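Local coordinates for protein particle-associated lyase (PDB 4Y9V) that probably cleaves the capsular polysaccharide of Acinetobacter baumannii by a lyase reaction, serving as the trimeric tailspike of bacteriophage AP22, at residues A[325-330]-A[349-354]; A[332-337]-A[360-365]; A[82-87]-A[102-107]. All blocks are in the same frame, centred on the assembly; numbering follows the deposited sequence.

Contact 1 (A[325-330]-A[349-354]); sequences LHSETD and TTNYAT
Asn351 reaches across from the end of strand 349-351 and meets His326 and Ser327 of strand 323-327 with both ends of its amide. The two strands run parallel, 12° apart, on neighbouring coils of a pectin lyase-like right-handed beta-helix. OD1 of Asn351 accepts two bonds. ND1 of His326 donates one over 2.9 Å; OD1 lies at the ring edge and in the ring plane. The backbone N of Ser327 donates the other to OD1 of Asn351, over 3.1 Å, in the carbonyl plane and on a lone pair. At the other end of the amide, ND2 of Asn351 donates to OG of Ser327, 3.0 Å away. A weak, bent bond from the same ND2 goes to the Ser327 carbonyl O. With both ends tied, rotation of the amide is fixed. CG of Asn351 sits between the backbone N and the carbonyl carbon (chi1 58°), which carries CG over toward the other strand.

A second shell positions the serine and the amide. OG of Ser327 donates to the Thr329 carbonyl O over 2.8 Å, tying the serine into the turn that follows its strand. Both bonds of this OG hold for the conformer described, one of two. A water accepts from Asn351 ND2 and donates to OD1 of Asp330, a carboxylate also bound by the backbone N atoms of Glu371 and Gly372. CG2 of Thr349 packs obliquely on the His326 ring, 3.8 Å from NE2. Gly189 and Arg190 of the second subunit pack on His326 and Asn351, so this group is buried at the trimer interface. Back along the strands, the backbone N of Leu325 donates to the Thr349 carbonyl O. The Leu325 carbonyl O then takes a CA-H...O contact from CA of Thr350, 3.2 Å away.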
ATOM      1  N   LEU A 325       6.167  15.101   7.167  1.00  4.52           N
ATOM      2  CA  LEU A 325       6.636  16.227   6.370  1.00  4.70           C
ATOM      3  C   LEU A 325       5.845  17.481   6.734  1.00  4.49           C
ATOM      4  O   LEU A 325       4.632  17.544   6.494  1.00  5.02           O
ATOM      5  CB  LEU A 325       6.420  15.902   4.886  1.00  4.89           C
ATOM      6  CG  LEU A 325       7.158  14.653   4.379  1.00  5.37           C
ATOM      7  CD1 LEU A 325       6.819  14.394   2.941  1.00  6.40           C
ATOM      8  CD2 LEU A 325       8.681  14.787   4.569  1.00  6.75           C
ATOM      9  N   HIS A 326       6.536  18.506   7.269  1.00  4.40           N
ATOM     10  CA  HIS A 326       5.838  19.685   7.736  1.00  4.32           C
ATOM     11  C   HIS A 326       6.509  20.987   7.325  1.00  4.34           C
ATOM     12  O   HIS A 326       7.732  21.113   7.296  1.00  4.72           O
ATOM     13  CB  HIS A 326       5.660  19.662   9.272  1.00  5.06           C
ATOM     14  CG  HIS A 326       4.681  18.598   9.687  1.00  5.52           C
ATOM     15  ND1 HIS A 326       3.358  18.633   9.285  1.00  5.87           N
ATOM     16  CD2 HIS A 326       4.754  17.477  10.418  1.00  7.01           C
ATOM     17  CE1 HIS A 326       2.734  17.571   9.794  1.00  7.72           C
ATOM     18  NE2 HIS A 326       3.553  16.848  10.492  1.00  8.45           N
ATOM     19  N   SER A 327       5.631  21.969   7.022  0.63  4.61           N
ATOM     20  CA  SER A 327       6.051  23.336   6.785  0.63  4.49           C
ATOM     21  C   SER A 327       5.628  24.206   7.964  0.63  4.64           C
ATOM     22  O   SER A 327       4.513  24.044   8.502  0.63  6.80           O
ATOM     23  CB  SER A 327       5.464  23.901   5.496  0.63  4.84           C
ATOM     24  OG  SER A 327       4.061  24.043   5.592  0.63  5.52           O
ATOM     25  N   GLU A 328       6.462  25.168   8.310  0.74  4.92           N
ATOM     26  CA  GLU A 328       6.128  26.135   9.382  0.74  5.39           C
ATOM     27  C   GLU A 328       5.142  27.181   8.903  0.74  5.23           C
ATOM     28  O   GLU A 328       4.193  27.526   9.648  0.74  6.63           O
ATOM     29  CB  GLU A 328       7.459  26.778   9.833  0.74  6.46           C
ATOM     30  CG  GLU A 328       7.261  27.880  10.881  0.74  5.84           C
ATOM     31  CD  GLU A 328       7.113  29.262  10.306  0.74  6.07           C
ATOM     32  OE1 GLU A 328       7.928  29.609   9.422  0.74  7.25           O
ATOM     33  OE2 GLU A 328       6.293  30.029  10.859  0.74  9.05           O
ATOM     34  N   THR A 329       5.327  27.711   7.695  1.00  5.19           N
ATOM     35  CA  THR A 329       4.343  28.573   7.086  1.00  5.34           C
ATOM     36  C   THR A 329       3.152  27.732   6.610  1.00  5.19           C
ATOM     37  O   THR A 329       3.195  26.508   6.586  1.00  5.77           O
ATOM     38  CB  THR A 329       4.934  29.392   5.932  1.00  5.69           C
ATOM     39  OG1 THR A 329       5.299  28.524   4.865  1.00  5.93           O
ATOM     40  CG2 THR A 329       6.101  30.265   6.383  1.00  6.66           C
ATOM     41  N   ASP A 330       2.102  28.422   6.157  1.00  5.39           N
ATOM     42  CA  ASP A 330       0.843  27.747   5.829  1.00  5.29           C
ATOM     43  C   ASP A 330       0.767  27.161   4.427  1.00  5.66           C
ATOM     44  O   ASP A 330      -0.336  26.988   3.920  1.00  8.97           O
ATOM     45  CB  ASP A 330      -0.331  28.678   6.087  1.00  5.57           C
ATOM     46  CG  ASP A 330      -1.661  27.957   6.260  1.00  5.30           C
ATOM     47  OD1 ASP A 330      -1.658  26.919   6.983  1.00  5.44           O
ATOM     48  OD2 ASP A 330      -2.679  28.444   5.720  1.00  5.83           O
ATOM     49  N   THR A 349       2.523  11.769   6.572  1.00  4.70           N
ATOM     50  CA  THR A 349       1.783  12.800   7.276  1.00  4.66           C
ATOM     51  C   THR A 349       2.261  14.152   6.745  1.00  4.91           C
ATOM     52  O   THR A 349       3.469  14.363   6.587  1.00  5.60           O
ATOM     53  CB  THR A 349       2.028  12.701   8.785  1.00  5.46           C
ATOM     54  OG1 THR A 349       1.457  11.452   9.225  1.00  6.48           O
ATOM     55  CG2 THR A 349       1.359  13.832   9.553  1.00  6.78           C
ATOM     56  N   THR A 350       1.304  15.056   6.508  1.00  4.68           N
ATOM     57  CA  THR A 350       1.628  16.398   6.023  1.00  4.59           C
ATOM     58  C   THR A 350       0.565  17.353   6.515  1.00  4.46           C
ATOM     59  O   THR A 350      -0.606  17.005   6.664  1.00  5.16           O
ATOM     60  CB  THR A 350       1.724  16.417   4.483  1.00  4.91           C
ATOM     61  OG1 THR A 350       2.009  17.755   4.047  1.00  4.98           O
ATOM     62  CG2 THR A 350       0.526  15.853   3.780  1.00  5.62           C
ATOM     63  N   ASN A 351       0.972  18.611   6.720  1.00  4.50           N
ATOM     64  CA  ASN A 351       0.013  19.727   6.749  1.00  4.49           C
ATOM     65  C   ASN A 351      -0.124  20.228   5.310  1.00  4.52           C
ATOM     66  O   ASN A 351       0.865  20.671   4.716  1.00  5.11           O
ATOM     67  CB  ASN A 351       0.427  20.851   7.689  1.00  4.74           C
ATOM     68  CG  ASN A 351       1.780  21.476   7.406  1.00  5.17           C
ATOM     69  OD1 ASN A 351       2.804  20.787   7.469  1.00  5.73           O
ATOM     70  ND2 ASN A 351       1.801  22.749   7.120  1.00  7.32           N
ATOM     71  N   TYR A 352      -1.342  20.103   4.777  1.00  4.49           N
ATOM     72  CA  TYR A 352      -1.689  20.519   3.420  1.00  4.49           C
ATOM     73  C   TYR A 352      -0.964  19.638   2.394  1.00  4.52           C
ATOM     74  O   TYR A 352      -0.133  18.803   2.709  1.00  5.71           O
ATOM     75  CB  TYR A 352      -1.467  22.021   3.214  1.00  5.02           C
ATOM     76  CG  TYR A 352      -2.228  22.732   2.128  1.00  4.85           C
ATOM     77  CD1 TYR A 352      -3.616  22.649   2.044  1.00  4.98           C
ATOM     78  CD2 TYR A 352      -1.594  23.581   1.232  1.00  5.50           C
ATOM     79  CE1 TYR A 352      -4.349  23.363   1.094  1.00  5.26           C
ATOM     80  CE2 TYR A 352      -2.303  24.330   0.322  1.00  5.93           C
ATOM     81  CZ  TYR A 352      -3.669  24.233   0.253  1.00  5.17           C
ATOM     82  OH  TYR A 352      -4.342  25.030  -0.649  1.00  5.88           O
ATOM     83  N   ALA A 353      -1.300  19.838   1.121  1.00  4.51           N
ATOM     84  CA  ALA A 353      -0.744  18.984   0.065  1.00  4.69           C
ATOM     85  C   ALA A 353      -0.955  19.671  -1.272  1.00  4.63           C
ATOM     86  O   ALA A 353      -2.058  20.153  -1.537  1.00  5.92           O
ATOM     87  CB  ALA A 353      -1.436  17.624   0.058  1.00  5.58           C
ATOM     88  N   THR A 354       0.062  19.659  -2.124  1.00  4.87           N
ATOM     89  CA  THR A 354      -0.049  20.095  -3.502  1.00  4.74           C
ATOM     90  C   THR A 354       0.060  18.882  -4.430  1.00  4.51           C
ATOM     91  O   THR A 354       0.766  17.909  -4.138  1.00  5.46           O
ATOM     92  CB  THR A 354       1.006  21.162  -3.843  1.00  5.27           C
ATOM     93  OG1 THR A 354       2.263  20.589  -3.560  1.00  6.29           O
ATOM     94  CG2 THR A 354       0.785  22.461  -3.088  1.00  6.66           C
TER
HETATM   95  O   HOH W   1      -0.487  24.304   6.237  1.00  6.09           O

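Contact 2 (A[332-337]-A[360-365]). With 49S (2-acetamido-2-deoxy-beta-D-mannopyranuronic acid), chain B.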
ATOM      1  N   SER A 332       2.319  23.605   2.141  1.00  5.28           N
ATOM      2  CA  SER A 332       2.265  22.164   2.385  1.00  5.08           C
ATOM      3  C   SER A 332       3.612  21.593   2.768  1.00  5.01           C
ATOM      4  O   SER A 332       4.666  21.942   2.236  1.00  5.65           O
ATOM      5  CB  SER A 332       1.739  21.434   1.155  1.00  5.50           C
ATOM      6  OG  SER A 332       2.591  21.678   0.029  1.00  5.92           O
ATOM      7  N   GLY A 333       3.569  20.615   3.677  1.00  4.78           N
ATOM      8  CA  GLY A 333       4.755  19.840   3.987  1.00  4.77           C
ATOM      9  C   GLY A 333       5.228  18.992   2.820  1.00  4.43           C
ATOM     10  O   GLY A 333       6.390  19.017   2.428  1.00  5.16           O
ATOM     11  N   ALA A 334       4.289  18.208   2.287  1.00  4.74           N
ATOM     12  CA  ALA A 334       4.480  17.404   1.073  1.00  4.64           C
ATOM     13  C   ALA A 334       4.069  18.233  -0.140  1.00  4.81           C
ATOM     14  O   ALA A 334       3.026  18.886  -0.149  1.00  5.97           O
ATOM     15  CB  ALA A 334       3.615  16.151   1.136  1.00  5.60           C
ATOM     16  N   ASP A 335       4.893  18.173  -1.185  1.00  4.57           N
ATOM     17  CA  ASP A 335       4.628  18.930  -2.382  1.00  4.52           C
ATOM     18  C   ASP A 335       4.843  18.130  -3.645  1.00  4.78           C
ATOM     19  O   ASP A 335       5.716  17.250  -3.745  1.00  5.11           O
ATOM     20  CB  ASP A 335       5.543  20.183  -2.418  1.00  5.17           C
ATOM     21  CG  ASP A 335       5.633  20.850  -3.799  1.00  5.21           C
ATOM     22  OD1 ASP A 335       4.701  21.624  -4.113  1.00  6.07           O
ATOM     23  OD2 ASP A 335       6.636  20.551  -4.512  1.00  5.71           O
ATOM     24  N   MET A 336       4.078  18.524  -4.670  1.00  4.59           N
ATOM     25  CA  MET A 336       4.334  18.187  -6.062  1.00  4.53           C
ATOM     26  C   MET A 336       4.049  19.438  -6.890  1.00  4.60           C
ATOM     27  O   MET A 336       2.905  19.911  -6.908  1.00  5.09           O
ATOM     28  CB  MET A 336       3.445  17.039  -6.579  1.00  4.88           C
ATOM     29  CG  MET A 336       3.462  15.796  -5.718  1.00  5.37           C
ATOM     30  SD  MET A 336       2.375  14.562  -6.466  1.00  6.38           S
ATOM     31  CE  MET A 336       2.175  13.413  -5.109  1.00  6.38           C
ATOM     32  N   HIS A 337       5.061  19.962  -7.581  1.00  4.52           N
ATOM     33  CA  HIS A 337       4.887  21.055  -8.514  1.00  4.67           C
ATOM     34  C   HIS A 337       4.226  20.575  -9.816  1.00  4.44           C
ATOM     35  O   HIS A 337       4.094  19.374 -10.086  1.00  4.63           O
ATOM     36  CB  HIS A 337       6.243  21.714  -8.837  1.00  5.06           C
ATOM     37  CG  HIS A 337       6.775  22.613  -7.786  1.00  5.41           C
ATOM     38  ND1 HIS A 337       7.107  22.291  -6.504  1.00  6.49           N
ATOM     39  CD2 HIS A 337       7.078  23.924  -7.907  1.00  6.27           C
ATOM     40  CE1 HIS A 337       7.582  23.359  -5.880  1.00  6.87           C
ATOM     41  NE2 HIS A 337       7.592  24.351  -6.725  1.00  6.63           N
ATOM     42  N   ASN A 360      -1.002  11.402 -10.227  1.00  4.50           N
ATOM     43  CA  ASN A 360      -0.353  11.454  -8.928  1.00  4.42           C
ATOM     44  C   ASN A 360      -1.305  10.926  -7.862  1.00  4.30           C
ATOM     45  O   ASN A 360      -2.516  10.859  -8.079  1.00  4.88           O
ATOM     46  CB  ASN A 360       0.082  12.878  -8.590  1.00  4.55           C
ATOM     47  CG  ASN A 360       1.186  13.386  -9.499  1.00  4.38           C
ATOM     48  OD1 ASN A 360       2.082  12.628  -9.898  1.00  4.55           O
ATOM     49  ND2 ASN A 360       1.132  14.670  -9.840  1.00  4.56           N
ATOM     50  N   GLU A 361      -0.746  10.603  -6.693  1.00  4.42           N
ATOM     51  CA  GLU A 361      -1.549  10.015  -5.615  1.00  4.39           C
ATOM     52  C   GLU A 361      -1.037  10.424  -4.248  1.00  4.44           C
ATOM     53  O   GLU A 361       0.173  10.479  -4.012  1.00  4.89           O
ATOM     54  CB  GLU A 361      -1.524   8.478  -5.741  1.00  4.84           C
ATOM     55  CG  GLU A 361      -2.344   7.719  -4.703  1.00  5.38           C
ATOM     56  CD  GLU A 361      -2.542   6.243  -5.034  1.00  6.04           C
ATOM     57  OE1 GLU A 361      -1.661   5.670  -5.717  1.00  8.03           O
ATOM     58  OE2 GLU A 361      -3.548   5.671  -4.581  1.00  7.41           O
ATOM     59  N   TYR A 362      -1.980  10.672  -3.344  1.00  4.16           N
ATOM     60  CA  TYR A 362      -1.749  10.593  -1.896  1.00  4.15           C
ATOM     61  C   TYR A 362      -2.593   9.420  -1.398  1.00  4.04           C
ATOM     62  O   TYR A 362      -3.818   9.421  -1.628  1.00  4.44           O
ATOM     63  CB  TYR A 362      -2.142  11.857  -1.118  1.00  4.67           C
ATOM     64  CG  TYR A 362      -1.234  13.046  -1.373  1.00  4.39           C
ATOM     65  CD1 TYR A 362      -1.374  13.845  -2.497  1.00  4.94           C
ATOM     66  CD2 TYR A 362      -0.221  13.349  -0.484  1.00  4.63           C
ATOM     67  CE1 TYR A 362      -0.537  14.919  -2.719  1.00  4.83           C
ATOM     68  CE2 TYR A 362       0.624  14.433  -0.693  1.00  4.99           C
ATOM     69  CZ  TYR A 362       0.478  15.216  -1.836  1.00  4.68           C
ATOM     70  OH  TYR A 362       1.340  16.256  -1.990  1.00  5.74           O
ATOM     71  N   SER A 363      -1.969   8.442  -0.761  1.00  4.40           N
ATOM     72  CA  SER A 363      -2.684   7.267  -0.261  1.00  4.48           C
ATOM     73  C   SER A 363      -2.287   7.002   1.181  1.00  4.27           C
ATOM     74  O   SER A 363      -1.126   7.135   1.555  1.00  4.60           O
ATOM     75  CB  SER A 363      -2.403   6.039  -1.125  1.00  5.15           C
ATOM     76  OG  SER A 363      -1.013   5.797  -1.274  1.00  5.90           O
ATOM     77  N   ASN A 364      -3.277   6.599   1.981  1.00  4.42           N
ATOM     78  CA  ASN A 364      -3.006   6.194   3.359  1.00  4.71           C
ATOM     79  C   ASN A 364      -2.284   7.299   4.151  1.00  4.73           C
ATOM     80  O   ASN A 364      -1.528   6.964   5.079  1.00  5.63           O
ATOM     81  CB  ASN A 364      -2.209   4.884   3.410  1.00  5.53           C
ATOM     82  CG  ASN A 364      -2.947   3.792   2.666  1.00  6.21           C
ATOM     83  OD1 ASN A 364      -4.074   3.474   2.994  1.00  7.32           O
ATOM     84  ND2 ASN A 364      -2.278   3.270   1.632  1.00  7.07           N
ATOM     85  N   CYS A 365      -2.526   8.536   3.811  1.00  4.47           N
ATOM     86  CA  CYS A 365      -1.852   9.658   4.455  1.00  4.52           C
ATOM     87  C   CYS A 365      -2.751  10.327   5.500  1.00  4.63           C
ATOM     88  O   CYS A 365      -3.970  10.327   5.358  1.00  6.43           O
ATOM     89  CB  CYS A 365      -1.463  10.745   3.439  1.00  4.75           C
ATOM     90  SG  CYS A 365      -0.112  10.273   2.306  1.00  4.97           S
TER
HETATM   91  C8  49S B   1       9.435  23.761 -10.144  1.00  6.02           C
HETATM   92  C7  49S B   1      10.127  24.245  -8.888  1.00  5.48           C
HETATM   93  O7  49S B   1      10.507  23.439  -8.012  1.00  5.81           O
HETATM   94  N2  49S B   1      10.303  25.571  -8.780  1.00  5.46           N
HETATM   95  C2  49S B   1      10.886  26.207  -7.616  1.00  5.40           C
HETATM   96  C3  49S B   1      12.312  26.701  -7.873  1.00  5.63           C
HETATM   97  O3  49S B   1      13.166  25.622  -8.254  1.00  6.07           O
HETATM   98  C1  49S B   1      10.030  27.390  -7.205  1.00  5.48           C
HETATM   99  O1  49S B   1       8.694  27.033  -7.000  1.00  5.80           O
HETATM  100  O5  49S B   1      10.011  28.348  -8.264  1.00  5.65           O
HETATM  101  C5  49S B   1      11.313  28.932  -8.450  1.00  5.87           C
HETATM  102  C6  49S B   1      11.196  30.021  -9.496  1.00  6.62           C
HETATM  103  O6A 49S B   1      10.521  29.791 -10.531  1.00  7.19           O
HETATM  104  O6B 49S B   1      11.811  31.092  -9.264  1.00  8.09           O
HETATM  105  C4  49S B   1      12.320  27.858  -8.868  1.00  5.64           C
HETATM  106  O4  49S B   1      13.557  28.579  -8.878  1.00  6.29           O
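ND1 of His337 donates to OD2 of Asp335 over 2.7 Å, within the segment 332-337 that links the glycan site to strand 360-363. OD2 is met on its syn side and lies near the imidazole plane. OD1 of the same carboxylate is hydrogen-bonded to OG1 of Thr354. NE2 of His337 is 2.9 Å from O1 of the bound 2-acetamido-2-deoxy-mannuronic acid, and either atom could be the donor. The sugar's acetamido group covers one face of the ring, with O7 offset toward the rim.

No hydrogen bond crosses to strand 360-363; the contact is van der Waals packing. Met336 has CG anti to its carbonyl carbon (chi1 -52°), and its extended chain slides past Asn360 in the opposite direction. SD of Met336 comes 3.5 Å from CG of Asn360. The methyl CE of Met336 meets Tyr362 tip to tip, 3.9 Å from CE1. CB of Ala334 lies at the edge of the same ring, in its plane, 3.9 Å from CE2. The buried polar ends have partners beyond the two segments: OH of Tyr362 bonds to the Thr354 carbonyl O, and the Asn360 amide bonds to the Thr343 N and Phe355 O. The carboxylate, itself held by Thr354, fixes the turn of the imidazole, so NE2 is presented to O1 of the sugar.

Contact 3 (A[82-87]-A[102-107]); sequences REYIVN and TGTVFN
Arg82 opens the pairing: its carbonyl O accepts from the backbone N of Val105 over 3.0 Å. Its guanidinium NH1 turns back to OH of Tyr84 and also forms a salt bridge with Asp48; that OH is also hydrogen-bonded to the Lys80 carbonyl O. Glu83 has CG anti to its backbone N (chi1 -177°) and an extended chain. CG passes Val105 CB at 4.1 Å. In the conformer described, ND2 of Asn107 donates a nearly straight bond to OE2 of Glu83, 2.9 Å long. The donor approaches from above the carboxylate plane, while OE2 lies in the amide plane. Tyr84 bonds through both backbone polar atoms: N to the Val105 O, and O from the Asn107 N, each 2.8 Å. The side chains of Tyr84 and Phe106 lie side by side, pointing the same way; CD2 of Tyr84 is 4.1 Å from CE1 of Phe106. Ile85 pairs with Asn107 and shares the face of Glu83. N of Val86 donates to the Asn107 O, and CG2 of Val86 packs obliquely on CD1 of Phe106, 3.8 Å away. Such in-register parallel pairing, with strand 105-109 passing on to strand 215-220, is typical of successive coils of a parallel beta-helix.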
ATOM      1  N   ARG A  82      35.966  17.035  13.597  1.00  6.16           N
ATOM      2  CA  ARG A  82      36.156  18.425  13.968  1.00  5.83           C
ATOM      3  C   ARG A  82      35.100  19.219  13.191  1.00  5.60           C
ATOM      4  O   ARG A  82      34.552  18.713  12.215  1.00  6.02           O
ATOM      5  CB  ARG A  82      37.556  19.018  13.584  1.00  6.34           C
ATOM      6  CG  ARG A  82      38.774  18.271  14.065  1.00  6.71           C
ATOM      7  CD  ARG A  82      40.026  19.043  13.655  1.00  6.43           C
ATOM      8  NE  ARG A  82      41.301  18.463  14.017  1.00  6.82           N
ATOM      9  CZ  ARG A  82      41.985  17.601  13.270  1.00  6.62           C
ATOM     10  NH1 ARG A  82      41.512  17.137  12.116  1.00  7.40           N
ATOM     11  NH2 ARG A  82      43.176  17.201  13.676  1.00  7.62           N
ATOM     12  N   GLU A  83      34.900  20.474  13.576  1.00  5.80           N
ATOM     13  CA  GLU A  83      34.176  21.424  12.740  1.00  6.08           C
ATOM     14  C   GLU A  83      35.199  22.170  11.876  1.00  6.02           C
ATOM     15  O   GLU A  83      36.124  22.797  12.450  1.00  6.73           O
ATOM     16  CB  GLU A  83      33.329  22.378  13.539  1.00  6.70           C
ATOM     17  CG  GLU A  83      32.530  23.309  12.660  1.00  7.59           C
ATOM     18  CD  GLU A  83      31.535  24.161  13.386  1.00  9.64           C
ATOM     19  OE1 GLU A  83      30.726  23.586  14.146  1.00 17.94           O
ATOM     20  OE2 GLU A  83      31.486  25.411  13.179  1.00 10.83           O
ATOM     21  N   TYR A  84      35.043  22.119  10.577  1.00  5.38           N
ATOM     22  CA  TYR A  84      35.971  22.734   9.625  1.00  5.59           C
ATOM     23  C   TYR A  84      35.292  23.868   8.888  1.00  5.71           C
ATOM     24  O   TYR A  84      34.204  23.687   8.308  1.00  7.00           O
ATOM     25  CB  TYR A  84      36.416  21.717   8.594  1.00  5.94           C
ATOM     26  CG  TYR A  84      37.111  20.504   9.146  1.00  5.62           C
ATOM     27  CD1 TYR A  84      38.464  20.515   9.426  1.00  5.54           C
ATOM     28  CD2 TYR A  84      36.422  19.321   9.391  1.00  5.85           C
ATOM     29  CE1 TYR A  84      39.114  19.402   9.921  1.00  5.84           C
ATOM     30  CE2 TYR A  84      37.053  18.207   9.891  1.00  5.88           C
ATOM     31  CZ  TYR A  84      38.398  18.228  10.149  1.00  5.54           C
ATOM     32  OH  TYR A  84      39.076  17.143  10.631  1.00  6.37           O
ATOM     33  N   ILE A  85      35.971  25.013   8.789  1.00  5.48           N
ATOM     34  CA  ILE A  85      35.545  26.111   7.935  1.00  5.73           C
ATOM     35  C   ILE A  85      35.756  25.731   6.467  1.00  5.21           C
ATOM     36  O   ILE A  85      36.851  25.303   6.086  1.00  5.83           O
ATOM     37  CB  ILE A  85      36.338  27.369   8.287  1.00  6.05           C
ATOM     38  CG1 ILE A  85      36.009  27.826   9.696  1.00  7.71           C
ATOM     39  CG2 ILE A  85      36.119  28.460   7.264  1.00  6.75           C
ATOM     40  CD1 ILE A  85      36.926  28.923  10.234  1.00 10.01           C
ATOM     41  N   VAL A  86      34.712  25.914   5.639  1.00  5.21           N
ATOM     42  CA  VAL A  86      34.783  25.700   4.208  1.00  5.38           C
ATOM     43  C   VAL A  86      34.068  26.884   3.535  1.00  5.43           C
ATOM     44  O   VAL A  86      32.861  26.863   3.322  1.00  6.06           O
ATOM     45  CB  VAL A  86      34.161  24.373   3.747  1.00  5.65           C
ATOM     46  CG1 VAL A  86      34.324  24.202   2.254  1.00  6.34           C
ATOM     47  CG2 VAL A  86      34.746  23.192   4.516  1.00  6.38           C
ATOM     48  N   ASN A  87      34.829  27.952   3.209  1.00  5.62           N
ATOM     49  CA  ASN A  87      34.203  29.137   2.664  1.00  5.99           C
ATOM     50  C   ASN A  87      33.928  29.086   1.171  1.00  5.86           C
ATOM     51  O   ASN A  87      33.166  29.913   0.668  1.00  7.08           O
ATOM     52  CB  ASN A  87      35.024  30.381   3.035  1.00  7.97           C
ATOM     53  CG  ASN A  87      34.893  30.718   4.525  1.00 12.24           C
ATOM     54  OD1 ASN A  87      35.880  31.251   5.046  1.00 18.11           O
ATOM     55  ND2 ASN A  87      33.744  30.507   5.070  1.00 14.90           N
ATOM     56  N   THR A 102      31.625  10.673  13.031  1.00  6.00           N
ATOM     57  CA  THR A 102      30.509  11.427  13.579  1.00  6.19           C
ATOM     58  C   THR A 102      31.038  12.706  14.222  1.00  6.30           C
ATOM     59  O   THR A 102      32.086  12.684  14.890  1.00  6.58           O
ATOM     60  CB  THR A 102      29.762  10.558  14.598  1.00  6.43           C
ATOM     61  OG1 THR A 102      29.231   9.432  13.871  1.00  7.64           O
ATOM     62  CG2 THR A 102      28.618  11.316  15.273  1.00  8.04           C
ATOM     63  N   GLY A 103      30.315  13.785  14.044  1.00  6.49           N
ATOM     64  CA  GLY A 103      30.734  15.085  14.540  1.00  7.01           C
ATOM     65  C   GLY A 103      31.648  15.859  13.599  1.00  6.39           C
ATOM     66  O   GLY A 103      31.987  17.011  13.874  1.00  7.81           O
ATOM     67  N   THR A 104      31.996  15.258  12.478  1.00  6.26           N
ATOM     68  CA  THR A 104      32.625  16.023  11.399  1.00  6.04           C
ATOM     69  C   THR A 104      31.574  16.998  10.855  1.00  5.57           C
ATOM     70  O   THR A 104      30.518  16.544  10.379  1.00  6.61           O
ATOM     71  CB  THR A 104      33.093  15.094  10.263  1.00  6.04           C
ATOM     72  OG1 THR A 104      34.072  14.187  10.765  1.00  6.42           O
ATOM     73  CG2 THR A 104      33.686  15.879   9.143  1.00  6.49           C
ATOM     74  N   VAL A 105      31.864  18.287  10.900  1.00  5.34           N
ATOM     75  CA  VAL A 105      30.914  19.291  10.442  1.00  5.50           C
ATOM     76  C   VAL A 105      31.662  20.210   9.476  1.00  5.40           C
ATOM     77  O   VAL A 105      32.758  20.705   9.824  1.00  6.76           O
ATOM     78  CB  VAL A 105      30.298  20.088  11.601  1.00  6.50           C
ATOM     79  CG1 VAL A 105      29.421  21.205  11.108  1.00  7.66           C
ATOM     80  CG2 VAL A 105      29.510  19.138  12.493  1.00  7.50           C
ATOM     81  N   PHE A 106      31.076  20.487   8.323  1.00  5.12           N
ATOM     82  CA  PHE A 106      31.615  21.482   7.400  1.00  5.17           C
ATOM     83  C   PHE A 106      30.781  22.764   7.553  1.00  5.28           C
ATOM     84  O   PHE A 106      29.586  22.751   7.315  1.00  5.78           O
ATOM     85  CB  PHE A 106      31.614  20.982   5.948  1.00  5.55           C
ATOM     86  CG  PHE A 106      32.442  19.723   5.807  1.00  5.45           C
ATOM     87  CD1 PHE A 106      33.818  19.756   5.922  1.00  6.51           C
ATOM     88  CD2 PHE A 106      31.855  18.499   5.566  1.00  7.60           C
ATOM     89  CE1 PHE A 106      34.567  18.596   5.822  1.00  6.73           C
ATOM     90  CE2 PHE A 106      32.616  17.352   5.478  1.00  8.71           C
ATOM     91  CZ  PHE A 106      33.983  17.400   5.592  1.00  6.68           C
ATOM     92  N   ASN A 107      31.445  23.828   8.015  0.65  5.36           N
ATOM     93  CA  ASN A 107      30.777  25.107   8.239  0.65  5.42           C
ATOM     94  C   ASN A 107      31.044  26.004   7.030  0.65  5.13           C
ATOM     95  O   ASN A 107      32.168  26.523   6.876  0.65  5.65           O
ATOM     96  CB  ASN A 107      31.236  25.747   9.563  0.65  6.09           C
ATOM     97  CG  ASN A 107      30.330  26.911   9.915  0.65  6.54           C
ATOM     98  OD1 ASN A 107      29.799  27.592   9.052  0.65  6.70           O
ATOM     99  ND2 ASN A 107      30.192  27.109  11.208  0.65  9.18           N
TER
HETATM  100  O   HOH W   2      32.512  29.345   7.385  0.59  6.82           O

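In the fold
Contacts 1 and 2 lie near the middle of the chain and are buried. Contact 3 is partly buried and nearer the N-terminal end, its centre about 31 Å from that of contact 1 and about 35 Å from that of contact 2. Contacts 1 and 3 both join parallel strands. In contact 3 the backbone supplies most of the bonds; in contact 1 one asparagine amide does. Contact 2 instead sets a loop against a strand, with no hydrogen bond between its segments, and it alone reaches the glycan. Contacts 1 and 2 interlock along the chain and share Thr354. Contact 1 meets the second subunit; contact 2 touches the third through Glu361.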